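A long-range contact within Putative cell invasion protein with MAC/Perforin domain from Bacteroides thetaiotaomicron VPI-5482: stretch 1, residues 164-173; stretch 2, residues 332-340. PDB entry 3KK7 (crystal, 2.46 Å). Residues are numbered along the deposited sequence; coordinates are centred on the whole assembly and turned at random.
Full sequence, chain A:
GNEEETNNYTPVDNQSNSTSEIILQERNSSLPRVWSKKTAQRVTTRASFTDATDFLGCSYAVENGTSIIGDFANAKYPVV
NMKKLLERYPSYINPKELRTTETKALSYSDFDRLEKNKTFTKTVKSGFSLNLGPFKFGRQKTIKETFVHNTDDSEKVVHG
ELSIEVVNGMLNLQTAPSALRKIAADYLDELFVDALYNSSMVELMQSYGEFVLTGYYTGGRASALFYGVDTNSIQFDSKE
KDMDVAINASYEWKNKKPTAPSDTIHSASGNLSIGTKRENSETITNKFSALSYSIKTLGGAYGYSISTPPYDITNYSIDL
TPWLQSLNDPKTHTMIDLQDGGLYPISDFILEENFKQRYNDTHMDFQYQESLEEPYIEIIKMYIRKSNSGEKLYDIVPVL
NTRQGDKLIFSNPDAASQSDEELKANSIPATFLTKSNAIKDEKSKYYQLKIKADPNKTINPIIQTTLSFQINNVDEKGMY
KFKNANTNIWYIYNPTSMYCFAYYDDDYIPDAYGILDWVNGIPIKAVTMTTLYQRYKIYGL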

ATOM      1  N   ILE A 164       4.856   1.404 -26.767  1.00 23.77           N
ATOM      2  CA  ILE A 164       5.850   1.954 -27.670  1.00 23.91           C
ATOM      3  C   ILE A 164       6.516   3.030 -26.857  1.00 24.29           C
ATOM      4  O   ILE A 164       5.852   3.997 -26.471  1.00 24.15           O
ATOM      5  CB  ILE A 164       5.179   2.552 -28.930  1.00 23.79           C
ATOM      6  CG1 ILE A 164       4.441   1.446 -29.681  1.00 23.62           C
ATOM      7  CG2 ILE A 164       6.197   3.255 -29.835  1.00 22.28           C
ATOM      8  CD1 ILE A 164       3.833   1.871 -30.977  1.00 23.20           C
ATOM      9  N   GLU A 165       7.805   2.853 -26.582  1.00 24.54           N
ATOM     10  CA  GLU A 165       8.525   3.717 -25.640  1.00 25.25           C
ATOM     11  C   GLU A 165       9.833   4.249 -26.207  1.00 24.79           C
ATOM     12  O   GLU A 165      10.677   3.482 -26.713  1.00 24.50           O
ATOM     13  CB  GLU A 165       8.845   2.943 -24.354  1.00 25.21           C
ATOM     14  CG  GLU A 165       7.627   2.371 -23.720  1.00 28.16           C
ATOM     15  CD  GLU A 165       7.853   1.716 -22.372  1.00 30.44           C
ATOM     16  OE1 GLU A 165       8.964   1.203 -22.068  1.00 32.98           O
ATOM     17  OE2 GLU A 165       6.867   1.705 -21.624  1.00 29.84           O
ATOM     18  N   VAL A 166      10.009   5.557 -26.123  1.00 24.41           N
ATOM     19  CA  VAL A 166      11.323   6.116 -26.350  1.00 24.58           C
ATOM     20  C   VAL A 166      11.887   6.397 -24.958  1.00 24.92           C
ATOM     21  O   VAL A 166      11.343   7.196 -24.190  1.00 24.55           O
ATOM     22  CB  VAL A 166      11.275   7.326 -27.220  1.00 24.46           C
ATOM     23  CG1 VAL A 166      12.711   7.840 -27.455  1.00 23.10           C
ATOM     24  CG2 VAL A 166      10.617   6.951 -28.511  1.00 24.58           C
ATOM     25  N   VAL A 167      12.935   5.667 -24.607  1.00 25.33           N
ATOM     26  CA  VAL A 167      13.443   5.708 -23.257  1.00 25.39           C
ATOM     27  C   VAL A 167      14.674   6.579 -23.257  1.00 26.89           C
ATOM     28  O   VAL A 167      15.590   6.428 -24.087  1.00 26.47           O
ATOM     29  CB  VAL A 167      13.703   4.301 -22.693  1.00 25.34           C
ATOM     30  CG1 VAL A 167      14.321   4.383 -21.316  1.00 23.00           C
ATOM     31  CG2 VAL A 167      12.392   3.520 -22.657  1.00 21.91           C
ATOM     32  N   ASN A 168      14.666   7.524 -22.329  1.00 28.05           N
ATOM     33  CA  ASN A 168      15.738   8.479 -22.261  1.00 29.39           C
ATOM     34  C   ASN A 168      16.457   8.518 -20.931  1.00 29.31           C
ATOM     35  O   ASN A 168      17.619   8.899 -20.865  1.00 29.54           O
ATOM     36  CB  ASN A 168      15.195   9.844 -22.589  1.00 29.90           C
ATOM     37  CG  ASN A 168      16.239  10.748 -23.124  1.00 31.81           C
ATOM     38  OD1 ASN A 168      16.744  10.531 -24.239  1.00 37.55           O
ATOM     39  ND2 ASN A 168      16.577  11.781 -22.355  1.00 33.21           N
ATOM     40  N   GLY A 169      15.779   8.103 -19.874  1.00 29.42           N
ATOM     41  CA  GLY A 169      16.377   8.108 -18.567  1.00 29.43           C
ATOM     42  C   GLY A 169      15.840   7.060 -17.628  1.00 29.68           C
ATOM     43  O   GLY A 169      14.933   6.277 -17.947  1.00 29.19           O
HETATM   44  N   MSE A 170      16.390   7.118 -16.427  1.00 30.14           N
HETATM   45  CA  MSE A 170      16.229   6.088 -15.434  1.00 30.65           C
HETATM   46  C   MSE A 170      16.497   6.764 -14.089  1.00 29.70           C
HETATM   47  O   MSE A 170      17.522   7.432 -13.931  1.00 29.69           O
HETATM   48  CB  MSE A 170      17.288   5.059 -15.761  1.00 31.20           C
HETATM   49  CG  MSE A 170      17.279   3.858 -14.952  1.00 35.28           C
HETATM   50 SE   MSE A 170      18.525   2.524 -15.722  0.75 40.65          SE
HETATM   51  CE  MSE A 170      18.092   1.135 -14.384  1.00 38.31           C
ATOM     52  N   LEU A 171      15.571   6.645 -13.142  1.00 28.51           N
ATOM     53  CA  LEU A 171      15.751   7.256 -11.816  1.00 28.00           C
ATOM     54  C   LEU A 171      15.571   6.229 -10.762  1.00 26.78           C
ATOM     55  O   LEU A 171      14.634   5.459 -10.844  1.00 27.26           O
ATOM     56  CB  LEU A 171      14.745   8.363 -11.538  1.00 27.90           C
ATOM     57  CG  LEU A 171      15.096   9.747 -12.046  1.00 30.25           C
ATOM     58  CD1 LEU A 171      14.909   9.795 -13.569  1.00 33.29           C
ATOM     59  CD2 LEU A 171      14.184  10.752 -11.356  1.00 33.34           C
ATOM     60  N   ASN A 172      16.437   6.256  -9.750  1.00 25.80           N
ATOM     61  CA  ASN A 172      16.354   5.335  -8.626  1.00 24.88           C
ATOM     62  C   ASN A 172      16.532   6.036  -7.294  1.00 25.11           C
ATOM     63  O   ASN A 172      17.377   6.927  -7.170  1.00 25.89           O
ATOM     64  CB  ASN A 172      17.398   4.239  -8.774  1.00 24.11           C
ATOM     65  CG  ASN A 172      17.086   3.296  -9.919  1.00 23.24           C
ATOM     66  OD1 ASN A 172      17.393   3.599 -11.083  1.00 22.37           O
ATOM     67  ND2 ASN A 172      16.453   2.155  -9.605  1.00 16.59           N
ATOM     68  N   LEU A 173      15.719   5.653  -6.312  1.00 25.13           N
ATOM     69  CA  LEU A 173      15.927   6.056  -4.928  1.00 25.05           C
ATOM     70  C   LEU A 173      16.640   4.907  -4.260  1.00 25.36           C
ATOM     71  O   LEU A 173      16.336   3.733  -4.533  1.00 26.27           O
ATOM     72  CB  LEU A 173      14.609   6.274  -4.201  1.00 25.34           C
ATOM     73  CG  LEU A 173      14.573   6.641  -2.706  1.00 24.44           C
ATOM     74  CD1 LEU A 173      15.091   8.020  -2.440  1.00 20.19           C
ATOM     75  CD2 LEU A 173      13.107   6.556  -2.283  1.00 25.85           C
TER
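Stretch 2 (332-340) THTMIDLQD

Residues 332-340 lie across an extended strand, residues 164-173, and touch it mainly through side chains, with no backbone-to-backbone hydrogen bond between the two. Thr-332 is in 3-10 conformation, His-333 is loop, 334-338 form a short strand, and Gln-339 and Asp-340 leave it as loop. The strand axes approach to 8.5 Å with their N-to-C directions at 113°, so the segments cross steeply rather than pair as sheet neighbours. Three CA pairs set the register: Glu-165 CA with Ile-336 CA (7.5 Å), Asn-168 with His-333, and Met-170 CA with Gln-339 CA (8.4 Å).

The only hydrogen bonds between the stretches form a reciprocal amide pair. Gln-339 NE2 donates to Asn-172 OD1 (2.8 Å, 165°) and Asn-172 ND2 donates to Gln-339 OE1 (2.7 Å, 164°), so each carboxamide is both donor and acceptor and the near-linear angles mark two well-formed bonds. Gln-339 NE2 also lies 3.2 Å from Leu-171 O, but the angle is too poor for a bond; this nitrogen has a further hydrogen bond elsewhere in the structure. Selenomethionine Met-170 is extended (t, t, t), and its CG lies 3.4 Å from Gln-339 NE2.

At the Glu-165 end two acids meet, Glu-165 OE2 lying 2.6 Å from Asp-337 OD2, so close for two acids that one of them probably carries a proton; which one is open. Both oxygens have hydrogen-bond partners outside the two segments, while Asp-337 OD1 accepts from Leu-338 N (2.8 Å). Beside them Ile-336 points toward the strand, and its CD1 packs 4.0 Å from Val-167 CG2, 3.6 Å from Val-166 O and 4.1 Å from Glu-165 CB. Asn-168 CB meets the edge of the His-333 ring, 3.5 Å from ND1, whereas His-333 NE2 is hydrogen-bonded elsewhere in the structure.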

ATOM      1  N   THR A 332       9.956  17.563 -22.681  1.00 31.10           N
ATOM      2  CA  THR A 332       8.616  17.010 -22.791  1.00 30.16           C
ATOM      3  C   THR A 332       8.498  15.600 -22.196  1.00 29.60           C
ATOM      4  O   THR A 332       7.428  14.991 -22.241  1.00 29.43           O
ATOM      5  CB  THR A 332       8.166  16.975 -24.245  1.00 30.10           C
ATOM      6  OG1 THR A 332       8.902  15.974 -24.955  1.00 29.40           O
ATOM      7  CG2 THR A 332       8.384  18.339 -24.900  1.00 30.34           C
ATOM      8  N   HIS A 333       9.576  15.095 -21.613  1.00 28.73           N
ATOM      9  CA  HIS A 333       9.587  13.731 -21.119  1.00 28.29           C
ATOM     10  C   HIS A 333       8.858  13.606 -19.776  1.00 27.91           C
ATOM     11  O   HIS A 333       8.671  14.593 -19.064  1.00 28.77           O
ATOM     12  CB  HIS A 333      11.023  13.238 -21.046  1.00 27.91           C
ATOM     13  CG  HIS A 333      11.649  13.079 -22.390  1.00 28.18           C
ATOM     14  ND1 HIS A 333      12.855  12.444 -22.580  1.00 27.56           N
ATOM     15  CD2 HIS A 333      11.210  13.434 -23.625  1.00 27.79           C
ATOM     16  CE1 HIS A 333      13.146  12.444 -23.872  1.00 28.18           C
ATOM     17  NE2 HIS A 333      12.165  13.039 -24.529  1.00 26.15           N
ATOM     18  N   THR A 334       8.405  12.406 -19.450  1.00 26.86           N
ATOM     19  CA  THR A 334       7.724  12.189 -18.183  1.00 26.08           C
ATOM     20  C   THR A 334       7.987  10.753 -17.757  1.00 25.40           C
ATOM     21  O   THR A 334       8.741  10.056 -18.418  1.00 24.37           O
ATOM     22  CB  THR A 334       6.217  12.502 -18.285  1.00 25.82           C
ATOM     23  OG1 THR A 334       5.652  12.514 -16.968  1.00 26.79           O
ATOM     24  CG2 THR A 334       5.489  11.469 -19.150  1.00 25.02           C
HETATM   25  N   MSE A 335       7.401  10.325 -16.648  1.00 25.45           N
HETATM   26  CA  MSE A 335       7.518   8.927 -16.234  1.00 25.97           C
HETATM   27  C   MSE A 335       6.702   8.043 -17.190  1.00 25.90           C
HETATM   28  O   MSE A 335       5.520   8.280 -17.365  1.00 25.66           O
HETATM   29  CB  MSE A 335       7.006   8.746 -14.811  1.00 26.29           C
HETATM   30  CG  MSE A 335       6.995   7.291 -14.329  1.00 26.31           C
HETATM   31 SE   MSE A 335       6.508   7.236 -12.460  0.75 25.44          SE
HETATM   32  CE  MSE A 335       4.768   6.378 -12.537  1.00 26.68           C
ATOM     33  N   ILE A 336       7.332   7.020 -17.777  1.00 25.82           N
ATOM     34  CA  ILE A 336       6.677   6.182 -18.773  1.00 25.33           C
ATOM     35  C   ILE A 336       6.590   4.666 -18.496  1.00 25.65           C
ATOM     36  O   ILE A 336       5.840   3.965 -19.184  1.00 25.00           O
ATOM     37  CB  ILE A 336       7.314   6.394 -20.137  1.00 25.27           C
ATOM     38  CG1 ILE A 336       8.785   5.996 -20.119  1.00 25.74           C
ATOM     39  CG2 ILE A 336       7.138   7.825 -20.556  1.00 24.09           C
ATOM     40  CD1 ILE A 336       9.391   5.827 -21.507  1.00 24.14           C
ATOM     41  N   ASP A 337       7.334   4.150 -17.518  1.00 25.87           N
ATOM     42  CA  ASP A 337       7.302   2.705 -17.197  1.00 25.95           C
ATOM     43  C   ASP A 337       8.072   2.504 -15.914  1.00 25.96           C
ATOM     44  O   ASP A 337       8.735   3.427 -15.440  1.00 25.95           O
ATOM     45  CB  ASP A 337       7.929   1.848 -18.314  1.00 26.07           C
ATOM     46  CG  ASP A 337       7.218   0.491 -18.518  1.00 27.54           C
ATOM     47  OD1 ASP A 337       6.723  -0.065 -17.506  1.00 28.09           O
ATOM     48  OD2 ASP A 337       7.177  -0.024 -19.682  1.00 26.28           O
ATOM     49  N   LEU A 338       7.997   1.302 -15.364  1.00 25.72           N
ATOM     50  CA  LEU A 338       8.611   0.996 -14.080  1.00 25.42           C
ATOM     51  C   LEU A 338       9.774   0.007 -14.253  1.00 25.30           C
ATOM     52  O   LEU A 338       9.749  -0.848 -15.120  1.00 24.46           O
ATOM     53  CB  LEU A 338       7.572   0.402 -13.128  1.00 25.29           C
ATOM     54  CG  LEU A 338       6.395   1.305 -12.747  1.00 26.44           C
ATOM     55  CD1 LEU A 338       5.301   0.510 -12.048  1.00 26.67           C
ATOM     56  CD2 LEU A 338       6.838   2.473 -11.857  1.00 26.93           C
ATOM     57  N   GLN A 339      10.797   0.167 -13.418  1.00 24.95           N
ATOM     58  CA  GLN A 339      11.892  -0.770 -13.325  1.00 24.54           C
ATOM     59  C   GLN A 339      11.426  -1.961 -12.537  1.00 24.24           C
ATOM     60  O   GLN A 339      10.533  -1.845 -11.704  1.00 23.92           O
ATOM     61  CB  GLN A 339      13.061  -0.150 -12.558  1.00 24.38           C
ATOM     62  CG  GLN A 339      13.738   0.969 -13.270  1.00 22.93           C
ATOM     63  CD  GLN A 339      14.917   1.519 -12.482  1.00 22.05           C
ATOM     64  OE1 GLN A 339      15.664   0.759 -11.833  1.00 18.46           O
ATOM     65  NE2 GLN A 339      15.122   2.845 -12.572  1.00 18.67           N
ATOM     66  N   ASP A 340      12.048  -3.105 -12.775  1.00 24.13           N
ATOM     67  CA  ASP A 340      11.747  -4.266 -11.962  1.00 24.04           C
ATOM     68  C   ASP A 340      12.031  -3.874 -10.516  1.00 23.88           C
ATOM     69  O   ASP A 340      13.058  -3.269 -10.206  1.00 23.76           O
ATOM     70  CB  ASP A 340      12.591  -5.477 -12.358  1.00 23.86           C
ATOM     71  CG  ASP A 340      12.251  -6.025 -13.747  1.00 24.48           C
ATOM     72  OD1 ASP A 340      11.323  -5.540 -14.420  1.00 24.78           O
ATOM     73  OD2 ASP A 340      12.951  -6.959 -14.173  1.00 26.03           O
TER